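Local coordinates for Low density lipoprotein receptor adapter protein 1 (PDB 3SO6) that links the LDL receptor to the clathrin endocytic machinery, its phosphotyrosine-binding (PTB) domain recognising the NPXY internalisation motif in the receptor tail, at residues 30-35 / 101-106; 53-58 / 87-92; 69-74 / 120-125. All blocks are in the same frame, centred on the assembly; numbering follows the deposited sequence. Where two conformers were deposited one is given.

Contact 1 of 3, residues 30-35 / 101-106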
loop_
_atom_site.group_PDB
_atom_site.type_symbol
_atom_site.label_atom_id
_atom_site.label_comp_id
_atom_site.label_asym_id
_atom_site.label_seq_id
_atom_site.Cartn_x
_atom_site.Cartn_y
_atom_site.Cartn_z
ATOM N N LYS A 30 -4.072 13.572 -1.425
ATOM C CA LYS A 30 -4.896 14.748 -1.226
ATOM C C LYS A 30 -6.320 14.494 -1.752
ATOM O O LYS A 30 -7.317 14.848 -1.102
ATOM C CB LYS A 30 -4.207 15.981 -1.930
ATOM C CG LYS A 30 -5.020 17.258 -1.969
ATOM C CD LYS A 30 -4.370 18.395 -2.858
ATOM C CE LYS A 30 -4.814 19.837 -2.476
ATOM N NZ LYS A 30 -4.255 20.202 -1.078
ATOM N N ARG A 31 -6.434 13.886 -2.940
ATOM C CA ARG A 31 -7.718 13.652 -3.541
ATOM C C ARG A 31 -8.511 12.660 -2.729
ATOM O O ARG A 31 -9.740 12.869 -2.510
ATOM C CB ARG A 31 -7.519 12.982 -4.950
ATOM C CG ARG A 31 -7.066 13.840 -6.094
ATOM C CD ARG A 31 -7.275 13.202 -7.460
ATOM N NE ARG A 31 -6.388 12.061 -7.747
ATOM C CZ ARG A 31 -5.092 12.145 -8.127
ATOM N NH1 ARG A 31 -4.432 13.285 -8.082
ATOM N NH2 ARG A 31 -4.421 11.068 -8.494
ATOM N N ILE A 32 -7.866 11.542 -2.333
ATOM C CA ILE A 32 -8.604 10.500 -1.640
ATOM C C ILE A 32 -9.079 11.053 -0.292
ATOM O O ILE A 32 -10.209 10.773 0.107
ATOM C CB ILE A 32 -7.635 9.286 -1.418
ATOM C CG1 ILE A 32 -7.280 8.605 -2.749
ATOM C CG2 ILE A 32 -8.263 8.301 -0.451
ATOM C CD1 ILE A 32 -6.076 7.657 -2.602
ATOM N N VAL A 33 -8.234 11.740 0.433
ATOM C CA VAL A 33 -8.654 12.288 1.744
ATOM C C VAL A 33 -9.839 13.267 1.588
ATOM O O VAL A 33 -10.780 13.213 2.351
ATOM C CB VAL A 33 -7.449 12.992 2.467
ATOM C CG1 VAL A 33 -7.915 13.793 3.589
ATOM C CG2 VAL A 33 -6.427 11.951 2.917
ATOM N N ALA A 34 -9.799 14.145 0.582
ATOM C CA ALA A 34 -10.880 15.145 0.421
ATOM C C ALA A 34 -12.187 14.370 0.103
ATOM O O ALA A 34 -13.251 14.720 0.646
ATOM C CB ALA A 34 -10.487 16.160 -0.658
ATOM N N THR A 35 -12.106 13.352 -0.747
ATOM C CA THR A 35 -13.350 12.543 -1.074
ATOM C C THR A 35 -13.886 11.850 0.153
ATOM O O THR A 35 -15.078 11.878 0.414
ATOM C CB THR A 35 -13.051 11.530 -2.228
ATOM O OG1 THR A 35 -12.623 12.343 -3.345
ATOM C CG2 THR A 35 -14.246 10.657 -2.536
ATOM N N CYS A 101 -3.734 4.210 -6.567
ATOM C CA CYS A 101 -3.210 4.547 -5.270
ATOM C C CYS A 101 -4.308 4.241 -4.261
ATOM O O CYS A 101 -5.436 4.771 -4.390
ATOM C CB CYS A 101 -2.804 6.046 -5.240
ATOM S SG CYS A 101 -2.157 6.531 -3.646
ATOM N N HIS A 102 -3.939 3.424 -3.269
ATOM C CA HIS A 102 -4.844 3.070 -2.193
ATOM C C HIS A 102 -4.332 3.636 -0.854
ATOM O O HIS A 102 -3.145 3.474 -0.524
ATOM C CB HIS A 102 -4.973 1.547 -2.023
ATOM C CG HIS A 102 -5.615 0.870 -3.199
ATOM N ND1 HIS A 102 -6.938 0.488 -3.219
ATOM C CD2 HIS A 102 -5.109 0.543 -4.419
ATOM C CE1 HIS A 102 -7.208 -0.102 -4.373
ATOM N NE2 HIS A 102 -6.131 -0.046 -5.143
ATOM N N ALA A 103 -5.191 4.398 -0.134
ATOM C CA ALA A 103 -4.776 5.116 1.046
ATOM C C ALA A 103 -5.510 4.659 2.294
ATOM O O ALA A 103 -6.708 4.335 2.227
ATOM C CB ALA A 103 -4.927 6.621 0.847
ATOM N N PHE A 104 -4.762 4.629 3.413
ATOM C CA PHE A 104 -5.268 4.137 4.661
ATOM C C PHE A 104 -4.955 5.135 5.753
ATOM O O PHE A 104 -3.840 5.695 5.844
ATOM C CB PHE A 104 -4.575 2.790 5.013
ATOM C CG PHE A 104 -4.762 1.762 3.926
ATOM C CD1 PHE A 104 -3.977 1.781 2.776
ATOM C CD2 PHE A 104 -5.820 0.785 4.039
ATOM C CE1 PHE A 104 -4.235 0.833 1.749
ATOM C CE2 PHE A 104 -6.044 -0.136 3.009
ATOM C CZ PHE A 104 -5.256 -0.067 1.869
ATOM N N LEU A 105 -5.930 5.355 6.630
ATOM C CA LEU A 105 -5.778 6.278 7.739
ATOM C C LEU A 105 -5.344 5.465 8.989
ATOM O O LEU A 105 -5.967 4.424 9.331
ATOM C CB LEU A 105 -7.115 6.921 8.045
ATOM C CG LEU A 105 -7.055 7.925 9.191
ATOM C CD1 LEU A 105 -6.306 9.217 8.849
ATOM C CD2 LEU A 105 -8.504 8.383 9.510
ATOM N N CYS A 106 -4.247 5.928 9.595
ATOM C CA CYS A 106 -3.693 5.322 10.799
ATOM C C CYS A 106 -4.117 6.219 11.957
ATOM O O CYS A 106 -4.468 7.392 11.802
ATOM C CB CYS A 106 -2.170 5.231 10.694
ATOM S SG CYS A 106 -1.643 4.351 9.179
#
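Ile32 reaches from helix 22-38 onto strand 99-105 and meets Cys101 and Ala103 there. This packs the helix that links the first two strands of the PTB domain, a member of the PH-like superfamily, against the outer side of the antiparallel sheet. The backbones come closest at Ile32 and Ala103, whose CA atoms lie 7.1 Å apart. Only a small buried area, 134 Å² over both sides, joins the two segments.

The CB of Ile32 points at the strand, and both of its branches are used. CG2 lies anti to the backbone N, and CG1 lies beside that N (chi1 -69°). CG1 then runs on extended (chi2 166°), which carries CD1 onto the strand. Both methyls approach Ala103 CB from the helix side: it is 3.8 Å from Ile32 CD1 and 4.0 Å from Ile32 CG2. The methyl of Ala103 is short, and this lets the isoleucine sit close to the strand backbone.

Cys101 and Ala103 turn the same way, toward the helix. His102 and Phe104 point away, to the other side of the sheet. There His102 is hydrogen-bonded through ND1 to Tyr10 and through NE2 to Glu100. Ile32 also rests on Leu11 and Thr14 of strand 4-16, so it spans two neighbouring strands. Arg31 of the same helix is hydrogen-bonded to strand 4-16, NE to Thr14 OG1 and NH2 to Leu15 O.

Cys101 is met at both its side chain and its backbone. Its SG is 4.2 Å from Ile32 CD1. The same methyl also faces the carbonyl, with Ile32 CD1 3.5 Å from Cys101 O.

Contact 2 of 3, residues 53-58 / 87-92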
loop_
_atom_site.group_PDB
_atom_site.type_symbol
_atom_site.label_atom_id
_atom_site.label_comp_id
_atom_site.label_asym_id
_atom_site.label_seq_id
_atom_site.Cartn_x
_atom_site.Cartn_y
_atom_site.Cartn_z
ATOM N N ARG A 53 5.489 -11.612 0.177
ATOM C CA ARG A 53 4.506 -12.041 -0.828
ATOM C C ARG A 53 3.663 -10.903 -1.380
ATOM O O ARG A 53 3.139 -10.962 -2.501
ATOM C CB ARG A 53 3.602 -13.140 -0.221
ATOM C CG ARG A 53 4.379 -14.391 0.239
ATOM C CD ARG A 53 3.504 -15.641 0.357
ATOM N NE ARG A 53 2.795 -16.043 -0.869
ATOM C CZ ARG A 53 3.203 -17.012 -1.709
ATOM N NH1 ARG A 53 4.369 -17.639 -1.552
ATOM N NH2 ARG A 53 2.446 -17.350 -2.734
ATOM N N GLY A 54 3.527 -9.850 -0.600
ATOM C CA GLY A 54 2.605 -8.754 -0.920
ATOM C C GLY A 54 1.795 -8.283 0.270
ATOM O O GLY A 54 2.212 -8.437 1.401
ATOM N N ILE A 55 0.673 -7.624 -0.021
ATOM C CA ILE A 55 -0.163 -7.107 1.040
ATOM C C ILE A 55 -1.540 -7.753 0.925
ATOM O O ILE A 55 -2.146 -7.726 -0.158
ATOM C CB ILE A 55 -0.363 -5.574 0.933
ATOM C CG1 ILE A 55 0.965 -4.855 1.095
ATOM C CG2 ILE A 55 -1.322 -5.126 2.021
ATOM C CD1 ILE A 55 0.916 -3.349 0.791
ATOM N N ILE A 56 -1.959 -8.399 2.011
ATOM C CA ILE A 56 -3.295 -9.012 2.070
ATOM C C ILE A 56 -4.205 -7.999 2.784
ATOM O O ILE A 56 -3.935 -7.615 3.924
ATOM C CB ILE A 56 -3.378 -10.354 2.787
ATOM C CG1 ILE A 56 -2.355 -11.302 2.184
ATOM C CG2 ILE A 56 -4.697 -10.991 2.558
ATOM C CD1 ILE A 56 -2.247 -12.584 2.870
ATOM N N LEU A 57 -5.258 -7.578 2.080
ATOM C CA LEU A 57 -6.247 -6.672 2.666
ATOM C C LEU A 57 -7.496 -7.480 2.986
ATOM O O LEU A 57 -8.053 -8.145 2.113
ATOM C CB LEU A 57 -6.666 -5.603 1.692
ATOM C CG LEU A 57 -5.579 -4.726 1.144
ATOM C CD1 LEU A 57 -6.332 -3.795 0.134
ATOM C CD2 LEU A 57 -4.849 -3.973 2.260
ATOM N N THR A 58 -7.904 -7.414 4.247
ATOM C CA THR A 58 -9.113 -8.093 4.704
ATOM C C THR A 58 -10.018 -7.129 5.390
ATOM O O THR A 58 -9.593 -6.142 6.047
ATOM C CB THR A 58 -8.741 -9.300 5.576
ATOM O OG1 THR A 58 -8.030 -8.858 6.743
ATOM C CG2 THR A 58 -7.982 -10.364 4.808
ATOM N N PHE A 87 -0.966 6.225 5.340
ATOM C CA PHE A 87 -0.099 5.326 4.585
ATOM C C PHE A 87 -0.780 5.042 3.229
ATOM O O PHE A 87 -2.016 4.815 3.206
ATOM C CB PHE A 87 0.038 4.025 5.372
ATOM C CG PHE A 87 0.553 2.898 4.484
ATOM C CD1 PHE A 87 1.898 2.861 4.064
ATOM C CD2 PHE A 87 -0.317 1.896 4.021
ATOM C CE1 PHE A 87 2.357 1.865 3.199
ATOM C CE2 PHE A 87 0.137 0.964 3.096
ATOM C CZ PHE A 87 1.456 0.921 2.707
ATOM N N ALA A 88 -0.012 5.017 2.149
ATOM C CA ALA A 88 -0.616 4.670 0.866
ATOM C C ALA A 88 0.364 3.829 0.064
ATOM O O ALA A 88 1.619 3.919 0.206
ATOM C CB ALA A 88 -1.073 5.933 0.075
ATOM N N TYR A 89 -0.190 3.052 -0.841
ATOM C CA TYR A 89 0.644 2.375 -1.869
ATOM C C TYR A 89 0.131 2.603 -3.237
ATOM O O TYR A 89 -1.073 2.963 -3.392
ATOM C CB TYR A 89 0.837 0.879 -1.541
ATOM C CG TYR A 89 -0.406 0.033 -1.663
ATOM C CD1 TYR A 89 -0.813 -0.422 -2.926
ATOM C CD2 TYR A 89 -1.234 -0.227 -0.568
ATOM C CE1 TYR A 89 -1.958 -1.142 -3.096
ATOM C CE2 TYR A 89 -2.438 -1.024 -0.717
ATOM C CZ TYR A 89 -2.756 -1.455 -2.007
ATOM O OH TYR A 89 -3.922 -2.179 -2.174
ATOM N N ILE A 90 0.976 2.439 -4.246
ATOM C CA ILE A 90 0.514 2.469 -5.650
ATOM C C ILE A 90 0.693 1.001 -6.144
ATOM O O ILE A 90 1.797 0.416 -5.951
ATOM C CB ILE A 90 1.302 3.453 -6.498
ATOM C CG1 ILE A 90 1.099 4.885 -5.941
ATOM C CG2 ILE A 90 0.860 3.406 -7.934
ATOM C CD1 ILE A 90 1.964 5.974 -6.592
ATOM N N ALA A 91 -0.310 0.462 -6.860
ATOM C CA ALA A 91 -0.136 -0.828 -7.461
ATOM C C ALA A 91 -0.867 -0.875 -8.763
ATOM O O ALA A 91 -1.957 -0.298 -8.896
ATOM C CB ALA A 91 -0.704 -1.906 -6.542
ATOM N N GLN A 92 -0.281 -1.601 -9.708
ATOM C CA GLN A 92 -0.929 -1.799 -10.980
ATOM C C GLN A 92 -2.063 -2.818 -10.730
ATOM O O GLN A 92 -1.930 -3.782 -9.958
ATOM C CB GLN A 92 0.069 -2.442 -11.985
ATOM C CG GLN A 92 -0.498 -2.621 -13.396
ATOM C CD GLN A 92 0.616 -2.642 -14.435
ATOM O OE1 GLN A 92 1.584 -3.402 -14.313
ATOM N NE2 GLN A 92 0.426 -1.864 -15.543
#
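Tyr89 holds two aliphatic side chains of strand 54-59 at different points along its length. The packing of carbon on carbon is with Ile55. Its methyl CD1 lies 4.0 Å from Tyr89 CD2 and approaches the ring obliquely. The two side chains slide past each other in opposite directions. Beyond CG1 of Ile55, its extended chain (chi2 171°) brings CD1 to the ring.

The second kind of contact is between a methyl and a hydroxyl. Leu57 CD1 is 3.7 Å from Tyr89 OH, and these two side chains come from opposite directions. Tyr89 CG takes the position between its own N and carbonyl carbon (chi1 69°). This sends the ring across the interior rather than along its strand.

The backbones stay well apart, with 10.0 Å between the CA atoms of Ile55 and Tyr89. These strands are not neighbours in the sheet. They belong to the two halves of the strongly bent antiparallel sheet of the PTB fold, and their side chains meet in the core between those halves.

Tyr89 has aromatic neighbours too. Its ring meets that of His102 with the planes about 20° apart, and Phe104 touches both Tyr89 and Leu57. Aliphatic packing is added by Val69 of strand 65-70 on Tyr89, and by Ile74 on Ile55.

Contact 3 of 3, residues 69-74 / 120-125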
loop_
_atom_site.group_PDB
_atom_site.type_symbol
_atom_site.label_atom_id
_atom_site.label_comp_id
_atom_site.label_asym_id
_atom_site.label_seq_id
_atom_site.Cartn_x
_atom_site.Cartn_y
_atom_site.Cartn_z
ATOM N N VAL A 69 -2.710 -8.462 -2.789
ATOM C CA VAL A 69 -1.970 -7.657 -3.726
ATOM C C VAL A 69 -0.569 -8.235 -3.867
ATOM O O VAL A 69 0.280 -8.050 -2.954
ATOM C CB VAL A 69 -1.906 -6.191 -3.255
ATOM C CG1 VAL A 69 -1.308 -5.326 -4.348
ATOM C CG2 VAL A 69 -3.354 -5.688 -2.912
ATOM N N SER A 70 -0.270 -8.855 -5.009
ATOM C CA SER A 70 1.060 -9.460 -5.221
ATOM C C SER A 70 2.118 -8.383 -5.069
ATOM O O SER A 70 2.001 -7.271 -5.637
ATOM C CB SER A 70 1.130 -10.019 -6.641
ATOM O OG SER A 70 2.439 -10.408 -6.931
ATOM N N ILE A 71 3.238 -8.747 -4.452
ATOM C CA ILE A 71 4.381 -7.808 -4.328
ATOM C C ILE A 71 4.814 -7.284 -5.699
ATOM O O ILE A 71 5.250 -6.142 -5.770
ATOM C CB ILE A 71 5.588 -8.525 -3.557
ATOM C CG1 ILE A 71 6.515 -7.520 -2.930
ATOM C CG2 ILE A 71 6.261 -9.623 -4.465
ATOM C CD1 ILE A 71 6.007 -6.833 -1.725
ATOM N N TYR A 72 4.690 -8.088 -6.772
ATOM C CA TYR A 72 5.175 -7.636 -8.081
ATOM C C TYR A 72 4.344 -6.536 -8.709
ATOM O O TYR A 72 4.768 -5.855 -9.617
ATOM C CB TYR A 72 5.206 -8.796 -9.040
ATOM C CG TYR A 72 6.078 -9.932 -8.607
ATOM C CD1 TYR A 72 7.471 -9.763 -8.449
ATOM C CD2 TYR A 72 5.506 -11.187 -8.373
ATOM C CE1 TYR A 72 8.240 -10.854 -8.072
ATOM C CE2 TYR A 72 6.279 -12.264 -7.962
ATOM C CZ TYR A 72 7.664 -12.084 -7.807
ATOM O OH TYR A 72 8.510 -13.161 -7.451
ATOM N N ARG A 73 3.134 -6.358 -8.197
ATOM C CA ARG A 73 2.247 -5.301 -8.659
ATOM C C ARG A 73 2.472 -3.950 -7.982
ATOM O O ARG A 73 1.909 -2.939 -8.459
ATOM C CB ARG A 73 0.794 -5.714 -8.397
ATOM C CG ARG A 73 0.319 -6.880 -9.265
ATOM C CD ARG A 73 -1.081 -7.400 -8.789
ATOM N NE ARG A 73 -2.044 -6.312 -8.693
ATOM C CZ ARG A 73 -3.134 -6.296 -7.918
ATOM N NH1 ARG A 73 -3.463 -7.325 -7.158
ATOM N NH2 ARG A 73 -3.905 -5.197 -7.823
ATOM N N ILE A 74 3.128 -3.919 -6.797
ATOM C CA ILE A 74 3.167 -2.710 -5.960
ATOM C C ILE A 74 4.413 -1.965 -6.395
ATOM O O ILE A 74 5.516 -2.562 -6.410
ATOM C CB ILE A 74 3.226 -3.075 -4.462
ATOM C CG1 ILE A 74 2.018 -3.929 -4.035
ATOM C CG2 ILE A 74 3.418 -1.799 -3.670
ATOM C CD1 ILE A 74 2.166 -4.510 -2.607
ATOM N N ALA A 120 8.540 -1.446 3.037
ATOM C CA ALA A 120 9.895 -1.358 2.467
ATOM C C ALA A 120 10.664 -2.635 2.711
ATOM O O ALA A 120 11.423 -3.073 1.824
ATOM C CB ALA A 120 10.656 -0.196 3.128
ATOM N N GLN A 121 10.549 -3.194 3.922
ATOM C CA GLN A 121 11.191 -4.466 4.170
ATOM C C GLN A 121 10.671 -5.559 3.258
ATOM O O GLN A 121 11.463 -6.372 2.740
ATOM C CB GLN A 121 11.091 -4.884 5.631
ATOM C CG GLN A 121 11.886 -6.178 5.934
ATOM C CD GLN A 121 11.534 -6.852 7.316
ATOM O OE1 GLN A 121 10.782 -6.310 8.126
ATOM N NE2 GLN A 121 12.105 -8.072 7.560
ATOM N N ALA A 122 9.367 -5.599 3.044
ATOM C CA ALA A 122 8.819 -6.595 2.138
ATOM C C ALA A 122 9.352 -6.428 0.709
ATOM O O ALA A 122 9.683 -7.442 0.064
ATOM C CB ALA A 122 7.334 -6.473 2.115
ATOM N N PHE A 123 9.466 -5.176 0.223
ATOM C CA PHE A 123 10.026 -4.963 -1.118
ATOM C C PHE A 123 11.436 -5.506 -1.157
ATOM O O PHE A 123 11.855 -6.145 -2.114
ATOM C CB PHE A 123 10.149 -3.483 -1.408
ATOM C CG PHE A 123 8.852 -2.714 -1.565
ATOM C CD1 PHE A 123 7.616 -3.331 -1.828
ATOM C CD2 PHE A 123 8.900 -1.282 -1.554
ATOM C CE1 PHE A 123 6.480 -2.549 -2.039
ATOM C CE2 PHE A 123 7.789 -0.523 -1.807
ATOM C CZ PHE A 123 6.562 -1.160 -2.013
ATOM N N LYS A 124 12.272 -5.219 -0.149
ATOM C CA LYS A 124 13.679 -5.613 -0.120
ATOM C C LYS A 124 13.837 -7.130 -0.059
ATOM O O LYS A 124 14.589 -7.733 -0.837
ATOM C CB LYS A 124 14.375 -4.954 1.077
ATOM C CG LYS A 124 15.876 -5.352 1.131
ATOM C CD LYS A 124 16.644 -4.620 2.324
ATOM C CE LYS A 124 18.169 -4.665 2.060
ATOM N NZ LYS A 124 18.754 -5.761 2.776
ATOM N N VAL A 125 13.090 -7.773 0.835
ATOM C CA VAL A 125 13.202 -9.217 0.972
ATOM C C VAL A 125 12.636 -9.875 -0.300
ATOM O O VAL A 125 13.263 -10.846 -0.793
ATOM C CB VAL A 125 12.451 -9.655 2.231
ATOM C CG1 VAL A 125 12.381 -11.201 2.264
ATOM C CG2 VAL A 125 13.168 -9.112 3.434
#
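The ring of Phe123 is met at its edge by two isoleucine methyls, Ile71 CD1 and Ile74 CG2. Ile74 CG2 is the nearer, 3.5 Å from Phe123 CE1, and the two side chains cross at about a right angle. Ile71 CD1 lies in the ring plane, 3.9 Å from Phe123 CD1. It also touches Ala122, with CD1 4.1 Å from CB. Ile71 CG1 is anti to the backbone N (chi1 -157°), which carries its methyl out to the helix.

Ile71 opens the short 3-10 turn 71-73 and Ile74 follows it. At its start Tyr72 N donates to Ser70 OG at 3.2 Å, an ST turn. Ile71 CG2 sits over one face of the Tyr72 ring, 4.0 Å above its plane.

Helix 109-131 and strand 74-79 form the peptide-binding groove of PTB domains, consistent with the bound receptor tail here. Tyr72 makes backbone hydrogen bonds to it, Ile74 O accepts one from a polar side chain, and Ile71 and Phe123 both pack on it. The turn joins strand 65-70 to strand 74-79, the two outermost strands of the sheet, while helix 109-131 packs against the turn and the start of strand 74-79 through Ala122 and Phe123.

Overall arrangement
All three contacts lie in one PTB domain and reach the same sheet. Contacts 1 and 2 have centres about 14 Å apart and share neighbouring strands, with Phe104 N 2.8 Å from Phe87 O. Contacts 2 and 3 are closer, about 8 Å between centres. They are joined where Ile55 O lies 2.8 Å from Val69 N, and where Arg73 NE reaches Gln92 O. Contacts 1 and 3 do not touch; their centres are about 20 Å apart. Contact 3 borders the bound LDL receptor peptide most extensively, contact 2 reaches it through Gln92, and contact 1, which packs helix 22-38, is on the other side of the chain's centre from contact 3.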